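Local coordinates for cytochrome c552 (Thermochromatium tepidum, PDB 5ZE8), which carries five heme c groups and probably shuttles electrons at low potential in a thermophilic purple sulfur photosynthetic bacterium, at residues A[153-165]-A[211-225]. Residues are numbered along the deposited sequence; the frame is centred on the assembly and turned at random.
Sequences YDLSDRLQAPIGF and TMEANPRQLRTSDAC. With HEC (heme c), chain B.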
loop_
_atom_site.group_PDB
_atom_site.type_symbol
_atom_site.label_atom_id
_atom_site.label_comp_id
_atom_site.label_asym_id
_atom_site.label_seq_id
_atom_site.Cartn_x
_atom_site.Cartn_y
_atom_site.Cartn_z
ATOM N N TYR A 153 18.719 3.165 2.171
ATOM C CA TYR A 153 19.058 3.737 3.436
ATOM C C TYR A 153 20.443 3.349 3.956
ATOM O O TYR A 153 20.907 2.246 3.712
ATOM C CB TYR A 153 18.070 3.179 4.538
ATOM C CG TYR A 153 16.636 3.617 4.284
ATOM C CD1 TYR A 153 16.138 4.781 4.852
ATOM C CD2 TYR A 153 15.769 2.858 3.563
ATOM C CE1 TYR A 153 14.814 5.196 4.674
ATOM C CE2 TYR A 153 14.463 3.258 3.326
ATOM C CZ TYR A 153 14.011 4.431 3.856
ATOM O OH TYR A 153 12.690 4.845 3.632
ATOM N N ASP A 154 21.020 4.192 4.808
ATOM C CA ASP A 154 22.045 3.759 5.728
ATOM C C ASP A 154 21.271 3.142 6.892
ATOM O O ASP A 154 20.284 3.747 7.387
ATOM C CB ASP A 154 22.850 4.910 6.306
ATOM C CG ASP A 154 23.665 5.676 5.279
ATOM O OD1 ASP A 154 23.947 5.139 4.194
ATOM O OD2 ASP A 154 24.083 6.816 5.659
ATOM N N LEU A 155 21.754 1.980 7.311
ATOM C CA LEU A 155 21.113 1.257 8.419
ATOM C C LEU A 155 21.891 1.444 9.712
ATOM O O LEU A 155 23.117 1.657 9.646
ATOM C CB LEU A 155 21.002 -0.216 8.060
ATOM C CG LEU A 155 20.336 -0.482 6.719
ATOM C CD1 LEU A 155 20.404 -1.961 6.405
ATOM C CD2 LEU A 155 18.893 0.020 6.589
ATOM N N SER A 156 21.246 1.252 10.866
ATOM C CA SER A 156 21.899 1.446 12.155
ATOM C C SER A 156 21.876 0.092 12.887
ATOM O O SER A 156 20.977 -0.770 12.619
ATOM C CB SER A 156 21.142 2.457 12.980
ATOM O OG SER A 156 21.851 2.673 14.215
ATOM N N ASP A 157 22.849 -0.135 13.750
ATOM C CA ASP A 157 22.731 -1.170 14.728
ATOM C C ASP A 157 22.000 -0.765 16.022
ATOM O O ASP A 157 21.923 -1.575 16.960
ATOM C CB ASP A 157 24.127 -1.725 15.003
ATOM C CG ASP A 157 25.008 -0.721 15.722
ATOM O OD1 ASP A 157 24.582 0.441 15.873
ATOM O OD2 ASP A 157 26.138 -1.092 16.139
ATOM N N ARG A 158 21.404 0.441 16.043
ATOM C CA ARG A 158 20.662 0.982 17.173
ATOM C C ARG A 158 19.261 1.279 16.634
ATOM O O ARG A 158 19.059 1.616 15.464
ATOM C CB ARG A 158 21.231 2.292 17.716
ATOM C CG ARG A 158 22.615 2.058 18.300
ATOM C CD ARG A 158 23.393 3.308 18.541
ATOM N NE ARG A 158 24.456 3.027 19.515
ATOM C CZ ARG A 158 25.190 3.957 20.128
ATOM N NH1 ARG A 158 25.071 5.241 19.814
ATOM N NH2 ARG A 158 26.073 3.586 21.059
ATOM N N LEU A 159 18.304 1.122 17.492
ATOM C CA LEU A 159 16.965 1.526 17.225
ATOM C C LEU A 159 16.901 3.017 17.081
ATOM O O LEU A 159 17.644 3.796 17.717
ATOM C CB LEU A 159 16.061 1.111 18.385
ATOM C CG LEU A 159 15.828 -0.364 18.625
ATOM C CD1 LEU A 159 14.899 -0.628 19.784
ATOM C CD2 LEU A 159 15.230 -0.987 17.412
ATOM N N GLN A 160 15.995 3.428 16.221
ATOM C CA GLN A 160 15.780 4.841 15.825
ATOM C C GLN A 160 14.402 5.246 16.249
ATOM O O GLN A 160 13.425 4.539 15.969
ATOM C CB GLN A 160 15.966 5.022 14.328
ATOM C CG GLN A 160 17.261 4.495 13.780
ATOM C CD GLN A 160 18.508 5.331 14.216
ATOM O OE1 GLN A 160 18.536 6.576 14.092
ATOM N NE2 GLN A 160 19.530 4.646 14.806
ATOM N N ALA A 161 14.293 6.382 16.951
ATOM C CA ALA A 161 13.008 6.813 17.511
ATOM C C ALA A 161 12.714 8.265 17.267
ATOM O O ALA A 161 13.620 9.016 17.124
ATOM C CB ALA A 161 13.041 6.579 18.991
ATOM N N PRO A 162 11.445 8.682 17.276
ATOM C CA PRO A 162 11.132 10.095 16.987
ATOM C C PRO A 162 11.660 11.047 18.006
ATOM O O PRO A 162 12.111 12.126 17.643
ATOM C CB PRO A 162 9.603 10.104 16.925
ATOM C CG PRO A 162 9.126 8.855 17.521
ATOM C CD PRO A 162 10.230 7.854 17.469
ATOM N N ILE A 163 11.635 10.647 19.282
ATOM C CA ILE A 163 12.211 11.502 20.383
ATOM C C ILE A 163 13.403 10.849 21.082
ATOM O O ILE A 163 14.369 11.539 21.424
ATOM C CB ILE A 163 11.202 11.738 21.461
ATOM C CG1 ILE A 163 9.875 12.224 20.880
ATOM C CG2 ILE A 163 11.737 12.726 22.555
ATOM C CD1 ILE A 163 10.071 13.536 20.216
ATOM N N GLY A 164 13.349 9.528 21.287
ATOM C CA GLY A 164 14.343 8.853 22.054
ATOM C C GLY A 164 14.210 9.244 23.515
ATOM O O GLY A 164 13.125 9.601 24.016
ATOM N N PHE A 165 15.370 9.229 24.183
ATOM C CA PHE A 165 15.422 9.560 25.608
ATOM C C PHE A 165 16.556 10.542 25.879
ATOM O O PHE A 165 17.676 10.135 26.273
ATOM C CB PHE A 165 15.618 8.255 26.364
ATOM C CG PHE A 165 14.465 7.321 26.183
ATOM C CD1 PHE A 165 13.348 7.512 26.828
ATOM C CD2 PHE A 165 14.568 6.234 25.302
ATOM C CE1 PHE A 165 12.241 6.736 26.659
ATOM C CE2 PHE A 165 13.484 5.451 25.095
ATOM C CZ PHE A 165 12.290 5.712 25.739
ATOM N N THR A 211 19.577 -0.470 22.475
ATOM C CA THR A 211 20.085 0.829 22.463
ATOM C C THR A 211 19.438 1.605 21.352
ATOM O O THR A 211 19.177 1.027 20.278
ATOM C CB THR A 211 21.580 0.704 22.218
ATOM O OG1 THR A 211 22.104 -0.051 23.346
ATOM C CG2 THR A 211 22.303 2.035 22.135
ATOM N N MET A 212 19.223 2.880 21.649
ATOM C CA MET A 212 18.299 3.735 20.866
ATOM C C MET A 212 18.902 5.107 20.634
ATOM O O MET A 212 19.662 5.572 21.472
ATOM C CB MET A 212 17.038 3.910 21.617
ATOM C CG MET A 212 15.920 4.646 20.882
ATOM S SD MET A 212 14.370 4.683 21.813
ATOM C CE MET A 212 13.756 3.105 21.282
ATOM N N GLU A 213 18.569 5.742 19.513
ATOM C CA GLU A 213 19.023 7.088 19.165
ATOM C C GLU A 213 17.858 7.880 18.702
ATOM O O GLU A 213 16.940 7.345 18.030
ATOM C CB GLU A 213 19.949 6.991 17.958
ATOM C CG GLU A 213 21.211 6.291 18.296
ATOM C CD GLU A 213 22.175 6.314 17.142
ATOM O OE1 GLU A 213 21.882 6.103 15.924
ATOM O OE2 GLU A 213 23.350 6.545 17.485
ATOM N N ALA A 214 17.815 9.168 18.986
ATOM C CA ALA A 214 16.784 10.030 18.526
ATOM C C ALA A 214 17.078 10.352 17.058
ATOM O O ALA A 214 18.240 10.544 16.652
ATOM C CB ALA A 214 16.747 11.353 19.332
ATOM N N ASN A 215 16.027 10.350 16.239
ATOM C CA ASN A 215 16.140 10.565 14.808
ATOM C C ASN A 215 14.802 11.133 14.262
ATOM O O ASN A 215 14.099 10.474 13.486
ATOM C CB ASN A 215 16.641 9.318 14.139
ATOM C CG ASN A 215 17.076 9.491 12.708
ATOM O OD1 ASN A 215 16.890 10.544 12.106
ATOM N ND2 ASN A 215 17.633 8.420 12.130
ATOM N N PRO A 216 14.462 12.351 14.634
ATOM C CA PRO A 216 13.182 12.923 14.233
ATOM C C PRO A 216 13.009 13.035 12.748
ATOM O O PRO A 216 11.870 12.868 12.305
ATOM C CB PRO A 216 13.139 14.317 14.928
ATOM C CG PRO A 216 14.505 14.584 15.341
ATOM C CD PRO A 216 15.194 13.258 15.557
ATOM N N ARG A 217 14.061 13.382 12.010
ATOM C CA ARG A 217 13.896 13.567 10.558
ATOM C C ARG A 217 13.598 12.288 9.831
ATOM O O ARG A 217 12.676 12.240 9.001
ATOM C CB ARG A 217 15.023 14.414 9.995
ATOM C CG ARG A 217 14.939 15.825 10.661
ATOM C CD ARG A 217 15.058 17.019 9.706
ATOM N NE ARG A 217 14.606 16.689 8.353
ATOM C CZ ARG A 217 13.528 17.157 7.719
ATOM N NH1 ARG A 217 13.289 16.709 6.477
ATOM N NH2 ARG A 217 12.685 18.052 8.283
ATOM N N GLN A 218 14.173 11.191 10.271
ATOM C CA GLN A 218 13.804 9.900 9.696
ATOM C C GLN A 218 12.424 9.425 10.106
ATOM O O GLN A 218 11.629 8.993 9.254
ATOM C CB GLN A 218 14.827 8.822 10.121
ATOM C CG GLN A 218 14.523 7.398 9.679
ATOM C CD GLN A 218 14.421 7.138 8.193
ATOM O OE1 GLN A 218 15.086 7.814 7.362
ATOM N NE2 GLN A 218 13.621 6.120 7.828
ATOM N N LEU A 219 12.152 9.479 11.373
ATOM C CA LEU A 219 10.925 8.882 11.895
ATOM C C LEU A 219 9.647 9.699 11.640
ATOM O O LEU A 219 8.529 9.170 11.597
ATOM C CB LEU A 219 11.031 8.618 13.410
ATOM C CG LEU A 219 11.674 7.298 13.830
ATOM C CD1 LEU A 219 10.822 6.091 13.472
ATOM C CD2 LEU A 219 13.092 7.150 13.331
ATOM N N ARG A 220 9.773 11.041 11.572
ATOM C CA ARG A 220 8.600 11.880 11.489
ATOM C C ARG A 220 8.246 12.346 10.103
ATOM O O ARG A 220 7.148 12.965 9.933
ATOM C CB ARG A 220 8.704 13.108 12.400
ATOM C CG ARG A 220 8.885 12.853 13.864
ATOM C CD ARG A 220 8.291 14.073 14.548
ATOM N NE ARG A 220 8.506 14.038 15.996
ATOM C CZ ARG A 220 7.684 13.528 16.875
ATOM N NH1 ARG A 220 6.568 12.912 16.533
ATOM N NH2 ARG A 220 8.051 13.513 18.130
ATOM N N THR A 221 9.108 12.117 9.116
ATOM C CA THR A 221 8.844 12.537 7.740
ATOM C C THR A 221 8.706 11.321 6.804
ATOM O O THR A 221 8.877 10.172 7.219
ATOM C CB THR A 221 9.981 13.412 7.188
ATOM O OG1 THR A 221 11.136 12.626 6.864
ATOM C CG2 THR A 221 10.339 14.476 8.213
ATOM N N SER A 222 8.409 11.585 5.533
ATOM C CA SER A 222 8.265 10.562 4.579
ATOM C C SER A 222 9.510 9.772 4.360
ATOM O O SER A 222 9.425 8.681 3.722
ATOM C CB SER A 222 7.747 11.085 3.234
ATOM O OG SER A 222 8.725 11.913 2.559
ATOM N N ASP A 223 10.673 10.207 4.864
ATOM C CA ASP A 223 11.850 9.330 4.857
ATOM C C ASP A 223 11.577 7.954 5.439
ATOM O O ASP A 223 12.284 7.011 5.068
ATOM C CB ASP A 223 13.016 9.985 5.642
ATOM C CG ASP A 223 13.635 11.186 4.891
ATOM O OD1 ASP A 223 13.168 11.609 3.806
ATOM O OD2 ASP A 223 14.605 11.743 5.438
ATOM N N ALA A 224 10.617 7.879 6.344
ATOM C CA ALA A 224 10.272 6.620 7.026
ATOM C C ALA A 224 9.655 5.642 6.036
ATOM O O ALA A 224 9.579 4.434 6.405
ATOM C CB ALA A 224 9.319 6.871 8.161
ATOM N N CYS A 225 9.174 6.094 4.879
ATOM C CA CYS A 225 8.365 5.229 4.007
ATOM C C CYS A 225 8.959 5.111 2.607
ATOM O O CYS A 225 8.652 4.181 1.882
ATOM C CB CYS A 225 6.940 5.815 3.879
ATOM S SG CYS A 225 6.241 6.352 5.475
HETATM FE FE HEC B . 10.604 0.197 23.592
HETATM C CHA HEC B . 9.821 3.526 23.919
HETATM C CHB HEC B . 10.846 0.563 20.200
HETATM C CHC HEC B . 11.295 -3.150 23.236
HETATM C CHD HEC B . 10.250 -0.272 26.953
HETATM N NA HEC B . 10.446 1.735 22.315
HETATM C C1A HEC B . 10.126 3.039 22.665
HETATM C C2A HEC B . 10.112 3.870 21.508
HETATM C C3A HEC B . 10.367 3.039 20.435
HETATM C C4A HEC B . 10.608 1.715 20.929
HETATM C CMA HEC B . 10.490 3.441 18.972
HETATM C CAA HEC B . 9.738 5.326 21.469
HETATM C CBA HEC B . 10.789 6.298 22.021
HETATM C CGA HEC B . 10.275 7.672 21.616
HETATM O O1A HEC B . 9.404 8.223 22.297
HETATM O O2A HEC B . 10.796 8.332 20.694
HETATM N NB HEC B . 11.010 -1.046 22.005
HETATM C C1B HEC B . 11.036 -0.679 20.692
HETATM C C2B HEC B . 11.290 -1.825 19.915
HETATM C C3B HEC B . 11.397 -2.915 20.705
HETATM C C4B HEC B . 11.242 -2.355 22.074
HETATM C CMB HEC B . 11.324 -1.711 18.362
HETATM C CAB HEC B . 11.849 -4.301 20.344
HETATM C CBB HEC B . 13.044 -4.452 19.558
HETATM N NC HEC B . 10.761 -1.393 24.886
HETATM C C1C HEC B . 11.069 -2.692 24.505
HETATM C C2C HEC B . 10.963 -3.546 25.642
HETATM C C3C HEC B . 10.604 -2.753 26.731
HETATM C C4C HEC B . 10.523 -1.415 26.250
HETATM C CMC HEC B . 11.067 -5.057 25.542
HETATM C CAC HEC B . 10.329 -3.128 28.167
HETATM C CBC HEC B . 11.104 -4.058 28.819
HETATM N ND HEC B . 10.133 1.356 25.061
HETATM C C1D HEC B . 10.049 0.973 26.390
HETATM C C2D HEC B . 9.649 2.102 27.201
HETATM C C3D HEC B . 9.533 3.158 26.387
HETATM C C4D HEC B . 9.851 2.661 25.015
HETATM C CMD HEC B . 9.413 2.112 28.715
HETATM C CAD HEC B . 9.065 4.545 26.754
HETATM C CBD HEC B . 7.564 4.728 26.528
HETATM C CGD HEC B . 6.561 3.651 26.815
HETATM O O1D HEC B . 6.245 3.419 28.025
HETATM O O2D HEC B . 6.042 3.032 25.834
HETATM O O HOH W 1 23.765 4.557 14.270
HETATM O O HOH W 2 20.222 8.558 14.604
HETATM O O HOH W 3 17.648 8.127 22.703
#
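Met212 lays its thioether across Ala161 CB and against Phe165, where SD comes 3.5 Å from CE2 in an oblique Met-aromatic contact. Met212 CG stands anti to the backbone N (chi1 -174°) and the chain bends only at its last torsion, which turns CE onto the heme c ring, 3.5 Å from its C4A. Beneath this heme-facing side runs a two-stranded parallel sheet, 159-161 beside 212-214, held by four backbone hydrogen bonds from Leu159 N to Thr211 O through to Asn215 N to Ala161 O. The other side of the sheet is polar. There the Gln160 amide lies alongside Glu213, its plane nearly perpendicular to the carboxylate, and NE2 donates almost straight (177°) to the anti side of Glu213 OE1 at 3.0 Å, while also donating to Arg158 O. Gln160 OE1 accepts from ND2 of Asn215, the N-cap residue of helix 216-220, at 2.8 Å. A leucine in place of Gln160 would probably leave Glu213 OE1 and Asn215 ND2 each short of a partner and Arg158 O without its side-chain donor. Glu213 OE2 meanwhile takes a salt bridge from Arg158 NH1, which reaches it from above the carboxylate plane. Farther along, Leu219 packs on Pro162, and Arg220 lays one guanidinium face over Pro162 CB. Beyond the strand, Ile163 N and Gly164 N both donate to heme propionate O2A, at 2.8 and 2.9 Å.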